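Local coordinates for protein C-type lectin domain family 4, member a4 (Mus musculus, PDB 3VYK) that binds N-glycans through a calcium-dependent C-type lectin domain and, as a dendritic-cell surface receptor, probably acts in pattern recognition and immune inhibition, at residues Glu98-Ile102 with Asn113-Cys117; Gln70-Arg74 with Pro93-Arg99; Ala23-Ser28 with Phe62-Leu66. One frame throughout, in Å; residues are numbered along the deposited sequence.

Contact 1. Residues Glu98-Ile102 with Asn113-Cys117. With CA (calcium ion), chain C; MAN (alpha-D-mannopyranose), chain B; NAG (2-acetamido-2-deoxy-beta-D-glucopyranose), chain D; NAG (2-acetamido-2-deoxy-beta-D-glucopyranose), chain E.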
loop_
_atom_site.group_PDB
_atom_site.type_symbol
_atom_site.label_atom_id
_atom_site.label_comp_id
_atom_site.label_asym_id
_atom_site.label_seq_id
_atom_site.Cartn_x
_atom_site.Cartn_y
_atom_site.Cartn_z
ATOM N N GLU A 98 -4.752 13.783 -6.210
ATOM C CA GLU A 98 -4.024 12.527 -6.020
ATOM C C GLU A 98 -4.577 11.915 -4.736
ATOM O O GLU A 98 -4.129 12.247 -3.623
ATOM C CB GLU A 98 -2.512 12.780 -5.917
ATOM C CG GLU A 98 -1.874 13.295 -7.211
ATOM C CD GLU A 98 -0.346 13.295 -7.166
ATOM O OE1 GLU A 98 0.265 13.845 -6.217
ATOM O OE2 GLU A 98 0.251 12.731 -8.108
ATOM N N ARG A 99 -5.583 11.057 -4.878
ATOM C CA ARG A 99 -6.337 10.623 -3.704
ATOM C C ARG A 99 -5.964 9.233 -3.207
ATOM O O ARG A 99 -6.467 8.798 -2.172
ATOM C CB ARG A 99 -7.844 10.711 -3.981
ATOM C CG ARG A 99 -8.345 12.130 -4.260
ATOM C CD ARG A 99 -9.864 12.164 -4.469
ATOM N NE ARG A 99 -10.289 11.070 -5.342
ATOM C CZ ARG A 99 -10.228 11.097 -6.670
ATOM N NH1 ARG A 99 -9.793 12.182 -7.309
ATOM N NH2 ARG A 99 -10.606 10.033 -7.356
ATOM N N CYS A 100 -5.098 8.549 -3.958
ATOM C CA CYS A 100 -4.599 7.218 -3.628
ATOM C C CYS A 100 -3.115 7.322 -3.305
ATOM O O CYS A 100 -2.507 8.377 -3.492
ATOM C CB CYS A 100 -4.848 6.252 -4.783
ATOM S SG CYS A 100 -6.589 5.774 -4.939
ATOM N N VAL A 101 -2.554 6.241 -2.774
ATOM C CA VAL A 101 -1.189 6.264 -2.242
ATOM C C VAL A 101 -0.406 5.046 -2.707
ATOM O O VAL A 101 -0.908 3.905 -2.646
ATOM C CB VAL A 101 -1.207 6.297 -0.695
ATOM C CG1 VAL A 101 0.214 6.340 -0.117
ATOM C CG2 VAL A 101 -2.009 7.478 -0.169
ATOM N N ILE A 102 0.825 5.297 -3.164
ATOM C CA ILE A 102 1.767 4.223 -3.432
ATOM C C ILE A 102 2.987 4.299 -2.531
ATOM O O ILE A 102 3.367 5.372 -2.057
ATOM C CB ILE A 102 2.267 4.188 -4.909
ATOM C CG1 ILE A 102 2.953 5.502 -5.318
ATOM C CG2 ILE A 102 1.131 3.780 -5.838
ATOM C CD1 ILE A 102 3.612 5.456 -6.690
ATOM N N ASN A 113 3.729 8.183 -1.492
ATOM C CA ASN A 113 3.429 9.335 -2.354
ATOM C C ASN A 113 1.972 9.264 -2.758
ATOM O O ASN A 113 1.496 8.208 -3.156
ATOM C CB ASN A 113 4.327 9.311 -3.595
ATOM C CG ASN A 113 3.950 10.369 -4.622
ATOM O OD1 ASN A 113 3.540 11.483 -4.288
ATOM N ND2 ASN A 113 4.128 10.015 -5.899
ATOM N N ASP A 114 1.265 10.384 -2.633
ATOM C CA ASP A 114 -0.072 10.461 -3.219
ATOM C C ASP A 114 0.024 10.556 -4.737
ATOM O O ASP A 114 0.861 11.310 -5.291
ATOM C CB ASP A 114 -0.925 11.600 -2.623
ATOM C CG ASP A 114 -0.341 12.988 -2.853
ATOM O OD1 ASP A 114 0.903 13.125 -2.990
ATOM O OD2 ASP A 114 -1.158 13.944 -2.851
ATOM N N ILE A 115 -0.831 9.742 -5.372
ATOM C CA ILE A 115 -0.941 9.677 -6.837
ATOM C C ILE A 115 -2.412 9.556 -7.290
ATOM O O ILE A 115 -3.307 9.281 -6.487
ATOM C CB ILE A 115 -0.127 8.497 -7.437
ATOM C CG1 ILE A 115 -0.738 7.129 -7.098
ATOM C CG2 ILE A 115 1.343 8.580 -7.025
ATOM C CD1 ILE A 115 -0.343 6.066 -8.102
ATOM N N PRO A 116 -2.669 9.752 -8.601
ATOM C CA PRO A 116 -4.026 9.535 -9.071
ATOM C C PRO A 116 -4.403 8.061 -8.998
ATOM O O PRO A 116 -3.611 7.184 -9.367
ATOM C CB PRO A 116 -3.964 10.024 -10.527
ATOM C CG PRO A 116 -2.794 10.952 -10.562
ATOM C CD PRO A 116 -1.804 10.246 -9.684
ATOM N N CYS A 117 -5.604 7.799 -8.496
ATOM C CA CYS A 117 -6.129 6.447 -8.369
ATOM C C CYS A 117 -6.185 5.705 -9.703
ATOM O O CYS A 117 -6.052 4.486 -9.731
ATOM C CB CYS A 117 -7.513 6.477 -7.702
ATOM S SG CYS A 117 -7.481 7.218 -6.049
HETATM CA CA CA C . 2.169 13.289 -4.938
HETATM C C1 MAN B . 5.316 13.220 -9.831
HETATM C C2 MAN B . 4.202 12.425 -9.145
HETATM C C3 MAN B . 3.637 13.209 -7.952
HETATM C C4 MAN B . 4.770 13.599 -7.017
HETATM C C5 MAN B . 5.839 14.392 -7.798
HETATM C C6 MAN B . 7.033 14.773 -6.919
HETATM O O2 MAN B . 4.769 11.218 -8.673
HETATM O O3 MAN B . 2.702 12.508 -7.125
HETATM O O4 MAN B . 4.120 14.267 -5.937
HETATM O O5 MAN B . 6.304 13.615 -8.896
HETATM O O6 MAN B . 7.905 15.616 -7.666
HETATM C C1 NAG D . 4.774 10.142 -9.607
HETATM C C2 NAG D . 5.817 9.121 -9.124
HETATM C C3 NAG D . 5.826 7.869 -9.999
HETATM C C4 NAG D . 4.405 7.340 -10.203
HETATM C C5 NAG D . 3.447 8.456 -10.639
HETATM C C6 NAG D . 1.994 8.003 -10.665
HETATM C C7 NAG D . 7.632 10.251 -7.923
HETATM C C8 NAG D . 8.919 11.006 -8.041
HETATM N N2 NAG D . 7.090 9.820 -9.062
HETATM O O3 NAG D . 6.605 6.872 -9.364
HETATM O O4 NAG D . 4.401 6.310 -11.160
HETATM O O5 NAG D . 3.505 9.520 -9.708
HETATM O O6 NAG D . 1.645 7.396 -11.892
HETATM O O7 NAG D . 7.110 10.061 -6.816
HETATM C C1 NAG E . 3.559 12.897 -13.595
HETATM C C2 NAG E . 3.712 11.690 -14.515
HETATM C C3 NAG E . 2.340 11.114 -14.857
HETATM C C4 NAG E . 1.494 10.876 -13.602
HETATM C C5 NAG E . 1.518 12.123 -12.720
HETATM C C6 NAG E . 0.790 11.898 -11.396
HETATM C C7 NAG E . 5.697 11.835 -15.953
HETATM C C8 NAG E . 6.231 12.317 -17.274
HETATM N N2 NAG E . 4.401 12.079 -15.741
HETATM O O3 NAG E . 2.532 9.903 -15.550
HETATM O O4 NAG E . 0.170 10.574 -13.990
HETATM O O5 NAG E . 2.848 12.527 -12.425
HETATM O O6 NAG E . 0.560 13.137 -10.761
HETATM O O7 NAG E . 6.450 11.273 -15.154
HETATM O O HOH W 1 -7.017 10.237 -7.469
#
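Two antiparallel strand ends meet here beside the calcium site of the lectin domain. Their backbones pair at two places. Cys100 N donates to Ile115 O (3.2 Å), and Ile115 N to Cys100 O (2.9 Å). Ile102 N donates to Asn113 O (3.0 Å), and Asn113 N to Ile102 O (2.9 Å). Val101 and Asp114 form the non-hydrogen-bonded pair between them. Arg99 and Cys100 both face Ile115, a classic beta bulge. Arg99 N is served by a water instead, which also accepts from Cys117 N. The disulfide Cys100–Cys117 closes this end. Glu98 OE1, Asp114 O and Asp114 OD1 lie close together because all three bind calcium, at 2.3 to 2.4 Å. The side chain of Asn113 binds it too; Asn113 and Asp114 belong to the WND motif of C-type lectins. Mannose O3 and O4, Glu92 and Asn94 complete the shell. Glu98 OE2 accepts from O6 of the chain E N-acetylglucosamine (2.7 Å). Asp114 OD2 salt-bridges Arg71 and accepts from Gln95 N. Ile102 CG2 packs on Ile115 CD1 (3.5 Å). Strand 100-106 also pairs antiparallel with strand 61-67; backbone hydrogen bonds join Val101 to Ile63 and Cys117 to Trp25 of helix 25-34.

Contact 2. Residues Gln70-Arg74 with Pro93-Arg99. With CA (calcium ion), chain C; MAN (alpha-D-mannopyranose), chain B; NAG (2-acetamido-2-deoxy-beta-D-glucopyranose), chain E; SO4 (sulfate ion), chain F.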
loop_
_atom_site.group_PDB
_atom_site.type_symbol
_atom_site.label_atom_id
_atom_site.label_comp_id
_atom_site.label_asym_id
_atom_site.label_seq_id
_atom_site.Cartn_x
_atom_site.Cartn_y
_atom_site.Cartn_z
ATOM N N GLN A 70 -10.238 16.482 1.553
ATOM C CA GLN A 70 -9.443 17.501 2.242
ATOM C C GLN A 70 -8.296 16.939 3.095
ATOM O O GLN A 70 -8.030 17.392 4.210
ATOM C CB GLN A 70 -10.360 18.450 3.003
ATOM C CG GLN A 70 -11.409 19.015 2.070
ATOM C CD GLN A 70 -11.836 20.398 2.442
ATOM O OE1 GLN A 70 -12.012 20.700 3.617
ATOM N NE2 GLN A 70 -12.013 21.257 1.438
ATOM N N ARG A 71 -7.616 15.942 2.522
ATOM C CA ARG A 71 -6.418 15.343 3.100
ATOM C C ARG A 71 -6.725 14.572 4.380
ATOM O O ARG A 71 -5.890 14.481 5.279
ATOM C CB ARG A 71 -5.295 16.384 3.313
ATOM C CG ARG A 71 -5.041 17.327 2.139
ATOM C CD ARG A 71 -4.074 16.781 1.092
ATOM N NE ARG A 71 -4.640 15.750 0.226
ATOM C CZ ARG A 71 -3.980 15.183 -0.782
ATOM N NH1 ARG A 71 -2.726 15.556 -1.062
ATOM N NH2 ARG A 71 -4.560 14.249 -1.526
ATOM N N GLN A 72 -7.921 13.992 4.443
ATOM C CA GLN A 72 -8.304 13.121 5.559
ATOM C C GLN A 72 -8.033 11.674 5.169
ATOM O O GLN A 72 -8.871 10.998 4.553
ATOM C CB GLN A 72 -9.773 13.327 5.931
ATOM C CG GLN A 72 -10.036 14.725 6.467
ATOM C CD GLN A 72 -11.511 14.995 6.688
ATOM O OE1 GLN A 72 -12.310 15.095 5.727
ATOM N NE2 GLN A 72 -11.887 15.148 7.955
ATOM N N TRP A 73 -6.823 11.214 5.497
ATOM C CA TRP A 73 -6.366 9.885 5.083
ATOM C C TRP A 73 -7.053 8.820 5.882
ATOM O O TRP A 73 -7.126 8.898 7.114
ATOM C CB TRP A 73 -4.838 9.760 5.180
ATOM C CG TRP A 73 -4.181 10.799 4.309
ATOM C CD1 TRP A 73 -3.630 12.014 4.705
ATOM C CD2 TRP A 73 -4.077 10.786 2.847
ATOM N NE1 TRP A 73 -3.176 12.721 3.613
ATOM C CE2 TRP A 73 -3.422 12.038 2.470
ATOM C CE3 TRP A 73 -4.444 9.884 1.844
ATOM C CZ2 TRP A 73 -3.149 12.350 1.146
ATOM C CZ3 TRP A 73 -4.160 10.212 0.510
ATOM C CH2 TRP A 73 -3.529 11.421 0.177
ATOM N N ARG A 74 -7.593 7.834 5.176
ATOM C CA ARG A 74 -8.359 6.756 5.810
ATOM C C ARG A 74 -7.986 5.394 5.248
ATOM O O ARG A 74 -7.828 5.229 4.041
ATOM C CB ARG A 74 -9.876 6.987 5.668
ATOM C CG ARG A 74 -10.388 8.291 6.256
ATOM C CD ARG A 74 -10.301 8.286 7.777
ATOM N NE ARG A 74 -10.824 9.511 8.381
ATOM C CZ ARG A 74 -10.080 10.559 8.740
ATOM N NH1 ARG A 74 -8.766 10.554 8.562
ATOM N NH2 ARG A 74 -10.653 11.627 9.280
ATOM N N PRO A 93 2.197 14.227 1.233
ATOM C CA PRO A 93 1.411 14.261 -0.000
ATOM C C PRO A 93 1.277 15.702 -0.492
ATOM O O PRO A 93 1.386 16.636 0.306
ATOM C CB PRO A 93 0.072 13.669 0.440
ATOM C CG PRO A 93 -0.072 14.123 1.860
ATOM C CD PRO A 93 1.332 14.137 2.430
ATOM N N ASN A 94 1.081 15.888 -1.796
ATOM C CA ASN A 94 1.171 17.241 -2.345
ATOM C C ASN A 94 0.026 17.761 -3.202
ATOM O O ASN A 94 -0.034 18.974 -3.455
ATOM C CB ASN A 94 2.500 17.424 -3.097
ATOM C CG ASN A 94 2.586 16.593 -4.366
ATOM O OD1 ASN A 94 1.858 15.608 -4.566
ATOM N ND2 ASN A 94 3.497 16.993 -5.247
ATOM N N GLN A 95 -0.872 16.888 -3.656
ATOM C CA GLN A 95 -1.863 17.320 -4.645
ATOM C C GLN A 95 -3.253 16.762 -4.381
ATOM O O GLN A 95 -3.416 15.551 -4.212
ATOM C CB GLN A 95 -1.360 16.978 -6.052
ATOM C CG GLN A 95 -0.154 17.838 -6.427
ATOM C CD GLN A 95 0.619 17.406 -7.661
ATOM O OE1 GLN A 95 0.915 16.226 -7.869
ATOM N NE2 GLN A 95 1.009 18.391 -8.463
ATOM N N ASP A 96 -4.250 17.652 -4.375
ATOM C CA ASP A 96 -5.617 17.297 -3.954
ATOM C C ASP A 96 -6.291 16.228 -4.803
ATOM O O ASP A 96 -7.118 15.469 -4.293
ATOM C CB ASP A 96 -6.529 18.537 -3.860
ATOM C CG ASP A 96 -7.048 19.001 -5.222
ATOM O OD1 ASP A 96 -6.345 19.771 -5.893
ATOM O OD2 ASP A 96 -8.159 18.594 -5.613
ATOM N N TRP A 97 -5.907 16.190 -6.078
ATOM C CA TRP A 97 -6.452 15.280 -7.065
ATOM C C TRP A 97 -5.737 13.949 -7.098
ATOM O O TRP A 97 -6.076 13.083 -7.902
ATOM C CB TRP A 97 -6.444 15.959 -8.438
ATOM C CG TRP A 97 -5.116 16.595 -8.774
ATOM C CD1 TRP A 97 -4.650 17.857 -8.406
ATOM C CD2 TRP A 97 -4.024 16.003 -9.551
ATOM N NE1 TRP A 97 -3.385 18.077 -8.894
ATOM C CE2 TRP A 97 -2.951 17.003 -9.588
ATOM C CE3 TRP A 97 -3.836 14.795 -10.199
ATOM C CZ2 TRP A 97 -1.757 16.772 -10.251
ATOM C CZ3 TRP A 97 -2.628 14.579 -10.860
ATOM C CH2 TRP A 97 -1.616 15.544 -10.884
ATOM N N GLU A 98 -4.752 13.783 -6.210
ATOM C CA GLU A 98 -4.024 12.527 -6.020
ATOM C C GLU A 98 -4.577 11.915 -4.736
ATOM O O GLU A 98 -4.129 12.247 -3.623
ATOM C CB GLU A 98 -2.512 12.780 -5.917
ATOM C CG GLU A 98 -1.874 13.295 -7.211
ATOM C CD GLU A 98 -0.346 13.295 -7.166
ATOM O OE1 GLU A 98 0.265 13.845 -6.217
ATOM O OE2 GLU A 98 0.251 12.731 -8.108
ATOM N N ARG A 99 -5.583 11.057 -4.878
ATOM C CA ARG A 99 -6.337 10.623 -3.704
ATOM C C ARG A 99 -5.964 9.233 -3.207
ATOM O O ARG A 99 -6.467 8.798 -2.172
ATOM C CB ARG A 99 -7.844 10.711 -3.981
ATOM C CG ARG A 99 -8.345 12.130 -4.260
ATOM C CD ARG A 99 -9.864 12.164 -4.469
ATOM N NE ARG A 99 -10.289 11.070 -5.342
ATOM C CZ ARG A 99 -10.228 11.097 -6.670
ATOM N NH1 ARG A 99 -9.793 12.182 -7.309
ATOM N NH2 ARG A 99 -10.606 10.033 -7.356
HETATM CA CA CA C . 2.169 13.289 -4.938
HETATM C C1 MAN B . 5.316 13.220 -9.831
HETATM C C2 MAN B . 4.202 12.425 -9.145
HETATM C C3 MAN B . 3.637 13.209 -7.952
HETATM C C4 MAN B . 4.770 13.599 -7.017
HETATM C C5 MAN B . 5.839 14.392 -7.798
HETATM C C6 MAN B . 7.033 14.773 -6.919
HETATM O O2 MAN B . 4.769 11.218 -8.673
HETATM O O3 MAN B . 2.702 12.508 -7.125
HETATM O O4 MAN B . 4.120 14.267 -5.937
HETATM O O5 MAN B . 6.304 13.615 -8.896
HETATM O O6 MAN B . 7.905 15.616 -7.666
HETATM C C1 NAG E . 3.559 12.897 -13.595
HETATM C C2 NAG E . 3.712 11.690 -14.515
HETATM C C3 NAG E . 2.340 11.114 -14.857
HETATM C C4 NAG E . 1.494 10.876 -13.602
HETATM C C5 NAG E . 1.518 12.123 -12.720
HETATM C C6 NAG E . 0.790 11.898 -11.396
HETATM C C7 NAG E . 5.697 11.835 -15.953
HETATM C C8 NAG E . 6.231 12.317 -17.274
HETATM N N2 NAG E . 4.401 12.079 -15.741
HETATM O O3 NAG E . 2.532 9.903 -15.550
HETATM O O4 NAG E . 0.170 10.574 -13.990
HETATM O O5 NAG E . 2.848 12.527 -12.425
HETATM O O6 NAG E . 0.560 13.137 -10.761
HETATM O O7 NAG E . 6.450 11.273 -15.154
HETATM S S SO4 F . -10.847 11.457 -10.858
HETATM O O1 SO4 F . -11.693 10.854 -9.789
HETATM O O2 SO4 F . -11.648 12.273 -11.812
HETATM O O3 SO4 F . -9.782 12.284 -10.244
HETATM O O4 SO4 F . -10.216 10.347 -11.613
HETATM O O HOH W 2 -1.269 17.886 0.029
#
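Pro93 follows a cis peptide bond. Its CA-to-CB bond points toward Gln70-Arg74, and its CB rests 3.6 Å from Trp73 CZ2. A water links its carbonyl to Arg71, at 2.9 Å from Pro93 O and 3.0 Å from Arg71 NH1. Asn94 points away from Gln70-Arg74; its OD1 binds calcium at 2.4 Å, and its ND2 gives a weak hydrogen bond to mannose O4 (2.9 Å). Gln95 opens a type I beta turn that ends at Glu98, with Glu98 N bonded to Gln95 O (3.0 Å). This is the long calcium-binding loop of the C-type lectin fold, and Glu92-Pro93-Asn94 is its EPN motif, the textbook mark of mannose-type members. Asp96 sets its CA over one face of the Arg71 guanidinium. Trp97 lies beside the glycan, its CH2 3.2 Å from O6 of the chain E N-acetylglucosamine. Glu98 works in two directions: its O accepts from Arg71 NH2 (2.9 Å), and its OE1 binds calcium at 2.4 Å. Arg71 also makes salt bridges to Asp67 and Asp114. Arg99 O lies 3.8 Å from Trp73 CZ3, while the Arg99 guanidinium holds a sulfate, probably from the crystallisation liquor.

Contact 3. Residues Ala23-Ser28 with Phe62-Leu66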
loop_
_atom_site.group_PDB
_atom_site.type_symbol
_atom_site.label_atom_id
_atom_site.label_comp_id
_atom_site.label_asym_id
_atom_site.label_seq_id
_atom_site.Cartn_x
_atom_site.Cartn_y
_atom_site.Cartn_z
ATOM N N ALA A 23 -2.433 -2.172 -12.465
ATOM C CA ALA A 23 -3.856 -1.877 -12.480
ATOM C C ALA A 23 -4.095 -0.602 -11.695
ATOM O O ALA A 23 -3.258 -0.211 -10.869
ATOM C CB ALA A 23 -4.644 -3.028 -11.866
ATOM N N SER A 24 -5.233 0.037 -11.953
ATOM C CA SER A 24 -5.697 1.164 -11.143
ATOM C C SER A 24 -5.920 0.757 -9.685
ATOM O O SER A 24 -5.896 -0.429 -9.342
ATOM C CB SER A 24 -7.009 1.704 -11.707
ATOM O OG SER A 24 -8.067 0.791 -11.441
ATOM N N TRP A 25 -6.150 1.742 -8.822
ATOM C CA TRP A 25 -6.413 1.435 -7.420
ATOM C C TRP A 25 -7.620 0.537 -7.257
ATOM O O TRP A 25 -7.544 -0.492 -6.584
ATOM C CB TRP A 25 -6.545 2.704 -6.591
ATOM C CG TRP A 25 -6.646 2.386 -5.122
ATOM C CD1 TRP A 25 -5.612 2.336 -4.189
ATOM C CD2 TRP A 25 -7.851 2.023 -4.383
ATOM N NE1 TRP A 25 -6.093 1.996 -2.955
ATOM C CE2 TRP A 25 -7.430 1.790 -3.004
ATOM C CE3 TRP A 25 -9.200 1.886 -4.713
ATOM C CZ2 TRP A 25 -8.327 1.413 -2.016
ATOM C CZ3 TRP A 25 -10.097 1.510 -3.707
ATOM C CH2 TRP A 25 -9.669 1.284 -2.389
ATOM N N ASN A 26 -8.739 0.908 -7.877
ATOM C CA ASN A 26 -9.964 0.114 -7.744
ATOM C C ASN A 26 -9.801 -1.313 -8.287
ATOM O O ASN A 26 -10.235 -2.272 -7.649
ATOM C CB ASN A 26 -11.170 0.846 -8.357
ATOM C CG ASN A 26 -11.824 1.812 -7.377
ATOM O OD1 ASN A 26 -12.518 1.404 -6.441
ATOM N ND2 ASN A 26 -11.612 3.094 -7.590
ATOM N N GLU A 27 -9.141 -1.448 -9.434
ATOM C CA GLU A 27 -8.887 -2.765 -10.017
ATOM C C GLU A 27 -7.955 -3.594 -9.125
ATOM O O GLU A 27 -8.141 -4.804 -8.986
ATOM C CB GLU A 27 -8.313 -2.638 -11.431
ATOM C CG GLU A 27 -9.301 -2.144 -12.480
ATOM C CD GLU A 27 -8.621 -1.679 -13.761
ATOM O OE1 GLU A 27 -7.391 -1.417 -13.760
ATOM O OE2 GLU A 27 -9.328 -1.562 -14.787
ATOM N N SER A 28 -6.967 -2.935 -8.519
ATOM C CA SER A 28 -6.042 -3.584 -7.579
ATOM C C SER A 28 -6.753 -4.111 -6.343
ATOM O O SER A 28 -6.512 -5.247 -5.915
ATOM C CB SER A 28 -4.932 -2.611 -7.164
ATOM O OG SER A 28 -4.135 -2.266 -8.277
ATOM N N PHE A 62 0.454 0.249 -4.873
ATOM C CA PHE A 62 -0.715 0.774 -4.176
ATOM C C PHE A 62 -0.845 0.147 -2.799
ATOM O O PHE A 62 -0.621 -1.069 -2.625
ATOM C CB PHE A 62 -2.005 0.495 -4.957
ATOM C CG PHE A 62 -2.300 1.498 -6.034
ATOM C CD1 PHE A 62 -2.420 2.856 -5.732
ATOM C CD2 PHE A 62 -2.505 1.078 -7.339
ATOM C CE1 PHE A 62 -2.701 3.794 -6.720
ATOM C CE2 PHE A 62 -2.796 2.008 -8.329
ATOM C CZ PHE A 62 -2.895 3.360 -8.025
ATOM N N ILE A 63 -1.219 0.989 -1.841
ATOM C CA ILE A 63 -1.611 0.533 -0.504
ATOM C C ILE A 63 -3.057 0.920 -0.245
ATOM O O ILE A 63 -3.668 1.618 -1.060
ATOM C CB ILE A 63 -0.657 1.074 0.586
ATOM C CG1 ILE A 63 -0.790 2.596 0.740
ATOM C CG2 ILE A 63 0.769 0.649 0.268
ATOM C CD1 ILE A 63 0.038 3.204 1.868
ATOM N N GLY A 64 -3.618 0.477 0.873
ATOM C CA GLY A 64 -5.033 0.692 1.157
ATOM C C GLY A 64 -5.372 2.001 1.849
ATOM O O GLY A 64 -6.212 2.015 2.746
ATOM N N LEU A 65 -4.725 3.093 1.431
ATOM C CA LEU A 65 -4.893 4.400 2.064
ATOM C C LEU A 65 -5.504 5.362 1.060
ATOM O O LEU A 65 -5.009 5.477 -0.061
ATOM C CB LEU A 65 -3.531 4.930 2.545
ATOM C CG LEU A 65 -3.562 6.164 3.447
ATOM C CD1 LEU A 65 -4.306 5.888 4.749
ATOM C CD2 LEU A 65 -2.147 6.667 3.725
ATOM N N LEU A 66 -6.563 6.052 1.472
ATOM C CA LEU A 66 -7.313 6.948 0.580
ATOM C C LEU A 66 -7.587 8.300 1.210
ATOM O O LEU A 66 -7.823 8.386 2.400
ATOM C CB LEU A 66 -8.660 6.324 0.237
ATOM C CG LEU A 66 -8.625 4.972 -0.466
ATOM C CD1 LEU A 66 -10.023 4.386 -0.496
ATOM C CD2 LEU A 66 -8.067 5.112 -1.869
#
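Aromatic packing dominates where the start of helix 25-34 meets strand 61-67. Trp25 directs the edge of its indole at the face of the Phe62 ring, a T-shaped pair; the five-membered ring of Trp25 and the Phe62 ring have centroids 5.2 Å apart and planes at 85°. Trp25 CB also sits over that face, 4.0 Å from the Phe62 ring centroid, as a CH-pi contact. A second CH-pi contact comes from Leu66, whose CD2 lies 3.8 Å from the centroid of the six-membered ring of Trp25. Ala23 O lies 3.4 Å from Phe62 CE2, at the ring edge. His121 adds another edge-to-face partner for Phe62. The polar link between the segments is one hydrogen bond, from Trp25 NE1 to Ile63 O (3.1 Å). Other polar bonds lie within the helix start. Ser24 is the N-cap: its OG accepts from Glu27 N (3.2 Å), and Glu27 OE1 accepts from Ser24 N (3.2 Å), which makes a capping box. Ser28 OG donates to Ser24 O (2.8 Å). This is core packing of the C-type lectin fold, joining a helix to the sheet. The chemistry implies that the indole can be buried among apolar groups because the backbone satisfies its NH.

Overall arrangement
Contacts 1 and 3 are buried. Contact 2 is only partly so and lies farthest from the chain centre. Contacts 1 and 2 share Glu98 and Arg99, and both supply ligands to the same calcium. Arg71 joins them through a salt bridge from its NH1 to Asp114 OD2 (2.9 Å). Contact 3 belongs to the apolar interior, yet it borders contact 1: Cys100 SG packs on Trp25 CG (3.4 Å). Strand 61-67 runs between strands 73-75 and 100-106 and so ties all three together. The chemistry follows the place: contact 3 is aromatic stacking; contact 1 combines strand pairing and a disulfide with calcium and sugar ligands; contact 2 adds charge and water-mediated links on the more exposed loop.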